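Local coordinates for protein prolyl oligopeptidase (Novosphingobium capsulatum, PDB 1YR2) that probably hydrolyses oligopeptides on the carboxyl side of proline, and to a lesser degree alanine, as a serine endopeptidase of the S9A family, at residues P114-A119 against R138-P143; S120-W125 against W168-D173. All coordinates share one frame; numbering follows the deposited sequence.

Contact 1 of 2, residues P114-A119 against R138-P143; sequences PQRRGA and RPADAP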
ATOM      1  N   PRO A 114       0.517 -14.424  13.993  1.00 12.13           N
ATOM      2  CA  PRO A 114       0.392 -15.784  14.489  1.00 11.73           C
ATOM      3  C   PRO A 114      -1.030 -16.287  14.710  1.00 12.99           C
ATOM      4  O   PRO A 114      -1.919 -15.504  15.037  1.00 14.10           O
ATOM      5  CB  PRO A 114       1.154 -15.738  15.783  1.00 12.49           C
ATOM      6  CG  PRO A 114       1.141 -14.390  16.208  1.00 13.23           C
ATOM      7  CD  PRO A 114       1.022 -13.508  15.022  1.00 11.15           C
ATOM      8  N   GLN A 115      -1.218 -17.582  14.532  1.00 11.79           N
ATOM      9  CA  GLN A 115      -2.483 -18.270  14.779  1.00 11.83           C
ATOM     10  C   GLN A 115      -2.241 -19.271  15.891  1.00 12.02           C
ATOM     11  O   GLN A 115      -1.364 -20.127  15.777  1.00 11.49           O
ATOM     12  CB  GLN A 115      -2.978 -18.986  13.526  1.00 11.21           C
ATOM     13  CG  GLN A 115      -3.346 -18.063  12.397  1.00 15.93           C
ATOM     14  CD  GLN A 115      -4.568 -17.197  12.718  1.00 17.81           C
ATOM     15  OE1 GLN A 115      -5.437 -17.586  13.513  1.00 24.82           O
ATOM     16  NE2 GLN A 115      -4.643 -16.036  12.091  1.00 22.58           N
ATOM     17  N   ARG A 116      -2.991 -19.147  16.972  1.00 12.72           N
ATOM     18  CA  ARG A 116      -2.927 -20.117  18.094  1.00 14.47           C
ATOM     19  C   ARG A 116      -4.059 -21.139  17.955  1.00 13.94           C
ATOM     20  O   ARG A 116      -5.223 -20.758  17.803  1.00 13.92           O
ATOM     21  CB  ARG A 116      -3.061 -19.363  19.400  1.00 15.09           C
ATOM     22  CG  ARG A 116      -1.878 -18.434  19.669  1.00 22.22           C
ATOM     23  CD  ARG A 116      -2.058 -17.464  20.878  1.00 29.09           C
ATOM     24  NE  ARG A 116      -0.734 -17.098  21.363  1.00 35.95           N
ATOM     25  CZ  ARG A 116      -0.119 -17.643  22.416  1.00 38.08           C
ATOM     26  NH1 ARG A 116      -0.705 -18.561  23.174  1.00 35.66           N
ATOM     27  NH2 ARG A 116       1.104 -17.217  22.728  1.00 43.03           N
ATOM     28  N   ARG A 117      -3.715 -22.427  17.906  1.00 12.49           N
ATOM     29  CA  ARG A 117      -4.708 -23.483  17.933  1.00 13.24           C
ATOM     30  C   ARG A 117      -4.169 -24.588  18.843  1.00 13.75           C
ATOM     31  O   ARG A 117      -3.024 -25.018  18.713  1.00 12.86           O
ATOM     32  CB  ARG A 117      -5.017 -24.044  16.543  1.00 13.42           C
ATOM     33  CG  ARG A 117      -5.527 -23.066  15.505  1.00 12.52           C
ATOM     34  CD  ARG A 117      -6.959 -22.523  15.777  1.00 13.22           C
ATOM     35  NE  ARG A 117      -7.352 -21.745  14.632  1.00 16.12           N
ATOM     36  CZ  ARG A 117      -7.028 -20.481  14.464  1.00 19.38           C
ATOM     37  NH1 ARG A 117      -6.405 -19.812  15.432  1.00 15.46           N
ATOM     38  NH2 ARG A 117      -7.399 -19.858  13.367  1.00 20.88           N
ATOM     39  N   GLY A 118      -5.005 -25.033  19.774  1.00 13.62           N
ATOM     40  CA  GLY A 118      -4.606 -26.061  20.729  1.00 14.31           C
ATOM     41  C   GLY A 118      -3.398 -25.673  21.540  1.00 14.14           C
ATOM     42  O   GLY A 118      -3.362 -24.613  22.154  1.00 15.56           O
ATOM     43  N   ALA A 119      -2.398 -26.519  21.475  1.00 14.57           N
ATOM     44  CA  ALA A 119      -1.160 -26.364  22.217  1.00 15.55           C
ATOM     45  C   ALA A 119      -0.085 -25.616  21.441  1.00 14.56           C
ATOM     46  O   ALA A 119       1.033 -25.485  21.926  1.00 14.36           O
ATOM     47  CB  ALA A 119      -0.635 -27.716  22.612  1.00 15.81           C
ATOM     48  N   ARG A 138       5.485 -23.560  17.119  1.00  9.20           N
ATOM     49  CA  ARG A 138       6.118 -23.856  18.407  1.00 11.69           C
ATOM     50  C   ARG A 138       5.053 -24.010  19.489  1.00 11.11           C
ATOM     51  O   ARG A 138       3.900 -23.688  19.237  1.00 11.56           O
ATOM     52  CB  ARG A 138       7.132 -22.769  18.747  1.00 12.47           C
ATOM     53  CG  ARG A 138       6.501 -21.436  19.185  1.00 15.74           C
ATOM     54  CD  ARG A 138       7.575 -20.324  19.476  1.00 16.03           C
ATOM     55  NE  ARG A 138       6.891 -19.083  19.845  1.00 12.81           N
ATOM     56  CZ  ARG A 138       7.335 -17.886  19.603  1.00 12.34           C
ATOM     57  NH1 ARG A 138       8.518 -17.707  19.050  1.00 12.21           N
ATOM     58  NH2 ARG A 138       6.629 -16.845  19.962  1.00 13.36           N
ATOM     59  N   PRO A 139       5.370 -24.534  20.667  1.00 12.34           N
ATOM     60  CA  PRO A 139       4.342 -24.592  21.717  1.00 12.95           C
ATOM     61  C   PRO A 139       3.797 -23.199  22.072  1.00 14.44           C
ATOM     62  O   PRO A 139       4.550 -22.221  22.104  1.00 13.79           O
ATOM     63  CB  PRO A 139       5.075 -25.249  22.906  1.00 13.11           C
ATOM     64  CG  PRO A 139       6.203 -26.036  22.223  1.00 14.85           C
ATOM     65  CD  PRO A 139       6.657 -25.108  21.120  1.00 13.52           C
ATOM     66  N   ALA A 140       2.504 -23.134  22.363  1.00 16.33           N
ATOM     67  CA  ALA A 140       1.812 -21.880  22.621  1.00 19.76           C
ATOM     68  C   ALA A 140       2.382 -21.165  23.815  1.00 21.69           C
ATOM     69  O   ALA A 140       2.343 -19.953  23.854  1.00 25.44           O
ATOM     70  CB  ALA A 140       0.307 -22.109  22.825  1.00 19.67           C
ATOM     71  N   ASP A 141       2.899 -21.906  24.770  1.00 22.70           N
ATOM     72  CA  ASP A 141       3.538 -21.358  25.961  1.00 24.42           C
ATOM     73  C   ASP A 141       5.076 -21.171  25.844  1.00 22.83           C
ATOM     74  O   ASP A 141       5.732 -20.902  26.843  1.00 23.16           O
ATOM     75  CB  ASP A 141       3.263 -22.312  27.120  1.00 25.27           C
ATOM     76  CG  ASP A 141       3.948 -23.664  26.919  1.00 31.17           C
ATOM     77  OD1 ASP A 141       3.471 -24.454  26.061  1.00 40.98           O
ATOM     78  OD2 ASP A 141       4.976 -24.017  27.528  1.00 39.67           O
ATOM     79  N   ALA A 142       5.665 -21.336  24.658  1.00 20.29           N
ATOM     80  CA  ALA A 142       7.111 -21.115  24.514  1.00 18.59           C
ATOM     81  C   ALA A 142       7.360 -19.637  24.668  1.00 16.42           C
ATOM     82  O   ALA A 142       6.566 -18.851  24.188  1.00 15.95           O
ATOM     83  CB  ALA A 142       7.607 -21.547  23.162  1.00 18.22           C
ATOM     84  N   PRO A 143       8.460 -19.250  25.296  1.00 15.87           N
ATOM     85  CA  PRO A 143       8.773 -17.811  25.452  1.00 15.29           C
ATOM     86  C   PRO A 143       8.844 -17.089  24.102  1.00 15.75           C
ATOM     87  O   PRO A 143       9.327 -17.644  23.113  1.00 14.32           O
ATOM     88  CB  PRO A 143      10.163 -17.821  26.142  1.00 16.33           C
ATOM     89  CG  PRO A 143      10.286 -19.186  26.788  1.00 16.83           C
ATOM     90  CD  PRO A 143       9.453 -20.118  25.988  1.00 16.17           C
TER
HETATM   91  O   HOH W   1       3.926 -16.948  21.023  1.00 33.47           O
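A140 is met twice by the 114-119 segment: by the carbonyl of A119 in the hairpin turn and by the guanidinium of R116. Its backbone N donates to A119 O at 2.8 Å in a fairly straight bond (162°), the donor standing above the carbonyl plane. The same oxygen lies 3.4 Å from P139 CA in a CA-H...O contact. R116 supplies the second link: CG anti to the carbonyl carbon (chi1 -66°) and a chain extended from CG to NE carry the guanidinium across, where NH2 makes a weak bond to A140 O (3.2 Å, 128°) and NH1 rests 3.7 Å from A140 CB. The segments belong to the first and third strands of one four-stranded beta-propeller blade, at the end where the loops lie, so the contact reaches over strand 120-126, whose V121 touches both R116 and R138. R116 NE is held from outside by a hydrogen bond to Y422. A water accepts from R138 NH2 at 2.9 Å and, weakly, from R116 NH2. R138 is salt-bridged to E448, which would be expected to ease any repulsion from R116. A140 is itself the second residue of a type I turn from P139 to A142, closed by A142 N to P139 O.

Contact 2 of 2, residues S120-W125 against W168-D173; sequences SVFYSW and WAASDD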
ATOM      1  N   SER A 120      -0.423 -25.100  20.264  1.00 13.86           N
ATOM      2  CA  SER A 120       0.581 -24.608  19.333  1.00 13.25           C
ATOM      3  C   SER A 120       0.260 -23.205  18.809  1.00 13.37           C
ATOM      4  O   SER A 120      -0.896 -22.766  18.722  1.00 12.19           O
ATOM      5  CB  SER A 120       0.729 -25.589  18.144  1.00 14.01           C
ATOM      6  OG  SER A 120       1.253 -26.843  18.520  1.00 14.92           O
ATOM      7  N   VAL A 121       1.322 -22.504  18.424  1.00 12.18           N
ATOM      8  CA  VAL A 121       1.200 -21.265  17.689  1.00 11.91           C
ATOM      9  C   VAL A 121       1.922 -21.430  16.332  1.00 11.24           C
ATOM     10  O   VAL A 121       3.024 -21.975  16.282  1.00 11.72           O
ATOM     11  CB  VAL A 121       1.728 -20.062  18.521  1.00 13.72           C
ATOM     12  CG1 VAL A 121       3.167 -20.193  18.843  1.00 15.09           C
ATOM     13  CG2 VAL A 121       1.497 -18.747  17.801  1.00 12.89           C
ATOM     14  N   PHE A 122       1.305 -20.921  15.270  1.00 10.03           N
ATOM     15  CA  PHE A 122       1.743 -21.027  13.866  1.00 10.24           C
ATOM     16  C   PHE A 122       1.946 -19.624  13.294  1.00  9.77           C
ATOM     17  O   PHE A 122       1.117 -18.734  13.515  1.00 10.87           O
ATOM     18  CB  PHE A 122       0.704 -21.758  12.977  1.00 11.04           C
ATOM     19  CG  PHE A 122       0.284 -23.108  13.489  1.00 10.04           C
ATOM     20  CD1 PHE A 122      -0.632 -23.241  14.504  1.00 11.38           C
ATOM     21  CD2 PHE A 122       0.807 -24.263  12.921  1.00 11.30           C
ATOM     22  CE1 PHE A 122      -1.023 -24.491  14.973  1.00 13.03           C
ATOM     23  CE2 PHE A 122       0.396 -25.503  13.354  1.00 10.15           C
ATOM     24  CZ  PHE A 122      -0.476 -25.646  14.378  1.00 11.70           C
ATOM     25  N   TYR A 123       3.069 -19.421  12.614  1.00 10.43           N
ATOM     26  CA  TYR A 123       3.354 -18.117  12.024  1.00 10.24           C
ATOM     27  C   TYR A 123       4.376 -18.247  10.917  1.00 10.81           C
ATOM     28  O   TYR A 123       5.266 -19.063  10.969  1.00 10.19           O
ATOM     29  CB  TYR A 123       3.825 -17.108  13.104  1.00 10.53           C
ATOM     30  CG  TYR A 123       5.032 -17.609  13.884  1.00  9.70           C
ATOM     31  CD1 TYR A 123       4.880 -18.544  14.870  1.00 12.05           C
ATOM     32  CD2 TYR A 123       6.308 -17.179  13.572  1.00 10.11           C
ATOM     33  CE1 TYR A 123       5.941 -19.024  15.592  1.00 12.38           C
ATOM     34  CE2 TYR A 123       7.401 -17.658  14.272  1.00 11.97           C
ATOM     35  CZ  TYR A 123       7.207 -18.605  15.273  1.00 14.24           C
ATOM     36  OH  TYR A 123       8.266 -19.121  15.969  1.00 12.99           O
ATOM     37  N   SER A 124       4.218 -17.436   9.887  1.00 10.60           N
ATOM     38  CA  SER A 124       5.224 -17.335   8.847  1.00 10.41           C
ATOM     39  C   SER A 124       6.467 -16.560   9.374  1.00 10.72           C
ATOM     40  O   SER A 124       6.331 -15.706  10.264  1.00 10.45           O
ATOM     41  CB  SER A 124       4.596 -16.707   7.593  1.00 10.86           C
ATOM     42  OG  SER A 124       4.433 -15.320   7.723  1.00 12.06           O
ATOM     43  N   TRP A 125       7.635 -16.859   8.800  1.00 10.25           N
ATOM     44  CA  TRP A 125       8.868 -16.166   9.067  1.00  9.95           C
ATOM     45  C   TRP A 125       9.734 -16.190   7.837  1.00 10.81           C
ATOM     46  O   TRP A 125       9.863 -17.209   7.208  1.00 10.39           O
ATOM     47  CB  TRP A 125       9.633 -16.780  10.228  1.00  9.03           C
ATOM     48  CG  TRP A 125      10.875 -16.076  10.558  1.00 10.43           C
ATOM     49  CD1 TRP A 125      10.995 -14.959  11.275  1.00 12.29           C
ATOM     50  CD2 TRP A 125      12.204 -16.461  10.199  1.00 11.73           C
ATOM     51  NE1 TRP A 125      12.308 -14.574  11.376  1.00 12.27           N
ATOM     52  CE2 TRP A 125      13.078 -15.500  10.742  1.00 11.04           C
ATOM     53  CE3 TRP A 125      12.756 -17.542   9.483  1.00 15.13           C
ATOM     54  CZ2 TRP A 125      14.459 -15.583  10.614  1.00 15.87           C
ATOM     55  CZ3 TRP A 125      14.108 -17.616   9.346  1.00 15.11           C
ATOM     56  CH2 TRP A 125      14.960 -16.649   9.908  1.00 14.83           C
ATOM     57  N   TRP A 168      -2.580 -21.407   4.199  1.00 10.17           N
ATOM     58  CA  TRP A 168      -2.474 -22.478   5.191  1.00  9.86           C
ATOM     59  C   TRP A 168      -3.519 -22.224   6.285  1.00 10.23           C
ATOM     60  O   TRP A 168      -3.899 -21.105   6.470  1.00 10.25           O
ATOM     61  CB  TRP A 168      -1.085 -22.606   5.795  1.00 10.17           C
ATOM     62  CG  TRP A 168      -0.532 -21.378   6.410  1.00 12.12           C
ATOM     63  CD1 TRP A 168       0.211 -20.450   5.795  1.00 15.16           C
ATOM     64  CD2 TRP A 168      -0.686 -20.932   7.775  1.00  9.60           C
ATOM     65  NE1 TRP A 168       0.547 -19.450   6.675  1.00 15.78           N
ATOM     66  CE2 TRP A 168      -0.002 -19.713   7.892  1.00 14.20           C
ATOM     67  CE3 TRP A 168      -1.298 -21.451   8.892  1.00 12.06           C
ATOM     68  CZ2 TRP A 168       0.087 -18.996   9.079  1.00 13.30           C
ATOM     69  CZ3 TRP A 168      -1.217 -20.731  10.102  1.00 14.02           C
ATOM     70  CH2 TRP A 168      -0.526 -19.521  10.176  1.00 14.83           C
ATOM     71  N   ALA A 169      -3.936 -23.287   6.958  1.00  9.23           N
ATOM     72  CA  ALA A 169      -4.895 -23.225   8.031  1.00 10.90           C
ATOM     73  C   ALA A 169      -4.637 -24.388   8.943  1.00  9.79           C
ATOM     74  O   ALA A 169      -4.658 -25.556   8.528  1.00 11.38           O
ATOM     75  CB  ALA A 169      -6.297 -23.257   7.502  1.00 11.24           C
ATOM     76  N   ALA A 170      -4.406 -24.086  10.209  1.00 10.22           N
ATOM     77  CA  ALA A 170      -4.322 -25.119  11.215  1.00 10.27           C
ATOM     78  C   ALA A 170      -5.742 -25.547  11.635  1.00 11.61           C
ATOM     79  O   ALA A 170      -6.675 -24.717  11.706  1.00 12.35           O
ATOM     80  CB  ALA A 170      -3.562 -24.624  12.387  1.00 10.39           C
ATOM     81  N   SER A 171      -5.884 -26.824  11.988  1.00 10.47           N
ATOM     82  CA  SER A 171      -7.136 -27.345  12.508  1.00 11.56           C
ATOM     83  C   SER A 171      -7.509 -26.710  13.852  1.00 11.59           C
ATOM     84  O   SER A 171      -6.676 -26.079  14.536  1.00 10.39           O
ATOM     85  CB  SER A 171      -7.078 -28.897  12.637  1.00 11.49           C
ATOM     86  OG  SER A 171      -6.104 -29.320  13.581  1.00 12.18           O
ATOM     87  N   ASP A 172      -8.761 -26.908  14.262  1.00 12.98           N
ATOM     88  CA  ASP A 172      -9.268 -26.225  15.466  1.00 15.13           C
ATOM     89  C   ASP A 172      -8.465 -26.579  16.701  1.00 15.03           C
ATOM     90  O   ASP A 172      -8.239 -25.726  17.585  1.00 14.56           O
ATOM     91  CB  ASP A 172     -10.760 -26.544  15.705  1.00 16.96           C
ATOM     92  CG  ASP A 172     -11.697 -25.821  14.724  1.00 20.18           C
ATOM     93  OD1 ASP A 172     -11.214 -25.031  13.863  1.00 24.17           O
ATOM     94  OD2 ASP A 172     -12.952 -25.975  14.748  1.00 23.40           O
ATOM     95  N   ASP A 173      -7.985 -27.822  16.786  1.00 13.19           N
ATOM     96  CA  ASP A 173      -7.184 -28.232  17.948  1.00 14.49           C
ATOM     97  C   ASP A 173      -5.668 -28.232  17.685  1.00 13.30           C
ATOM     98  O   ASP A 173      -4.881 -28.637  18.542  1.00 13.99           O
ATOM     99  CB  ASP A 173      -7.633 -29.604  18.437  1.00 14.96           C
ATOM    100  CG  ASP A 173      -7.275 -30.715  17.458  1.00 18.63           C
ATOM    101  OD1 ASP A 173      -6.674 -30.421  16.369  1.00 21.06           O
ATOM    102  OD2 ASP A 173      -7.613 -31.921  17.670  1.00 24.20           O
TER
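F122 lays one face of its ring over the methyl group of A170, whose CB stands 3.8 Å from the F122 ring centroid and 18° off the ring normal. This is a CH-pi contact, displaced toward the rim, with A170 CB coming within 3.6 Å of F122 CE1. CG of F122 is anti to the carbonyl carbon (chi1 -53°), which puts the ring over A170. F122 CB meets a second partner, W168, whose six-membered ring comes in obliquely, CZ3 touching F122 CB at 3.6 Å. In W168, CG takes the crowded position between the backbone N and the carbonyl carbon (chi1 55°), and from there the indole reaches the backbone of the opposing strand, its CH2 lying 3.8 Å from F122 O and 4.3 Å from Y123 N. The strand segments run antiparallel, but with their axes 9.0 Å apart they are not paired as neighbours in a sheet. They belong to two successive four-stranded blades of the propeller, and the side chains fill the seam. L177, on the strand next to 163-170, touches F122, W168 and A170 and so extends the apolar cluster. With neither hydrogen bonds nor charges joining the two segments, the blades meet here through dispersion and CH-pi contact, consistent with a junction held by the fit of apolar surfaces.

In the fold
Contacts 1 and 2 lie with their centres about 8 Å apart in the N-terminal propeller domain, and their segments alternate along the chain: 114-119, 120-125, 138-143, 168-173. Strand 120-126 connects them, being paired with both 110-117 and 134-139 in one four-stranded antiparallel sheet. Probable backbone hydrogen bonds run from Q115 N to F122 O and from V121 N to R138 O. Contact 1 joins the hairpin turn and strand 110-117 to the end of strand 134-139 within a blade, while contact 2 carries that blade's second strand against strand 163-170 of the next. At this point the bonds within the blade are polar, and its contact with the next blade is apolar.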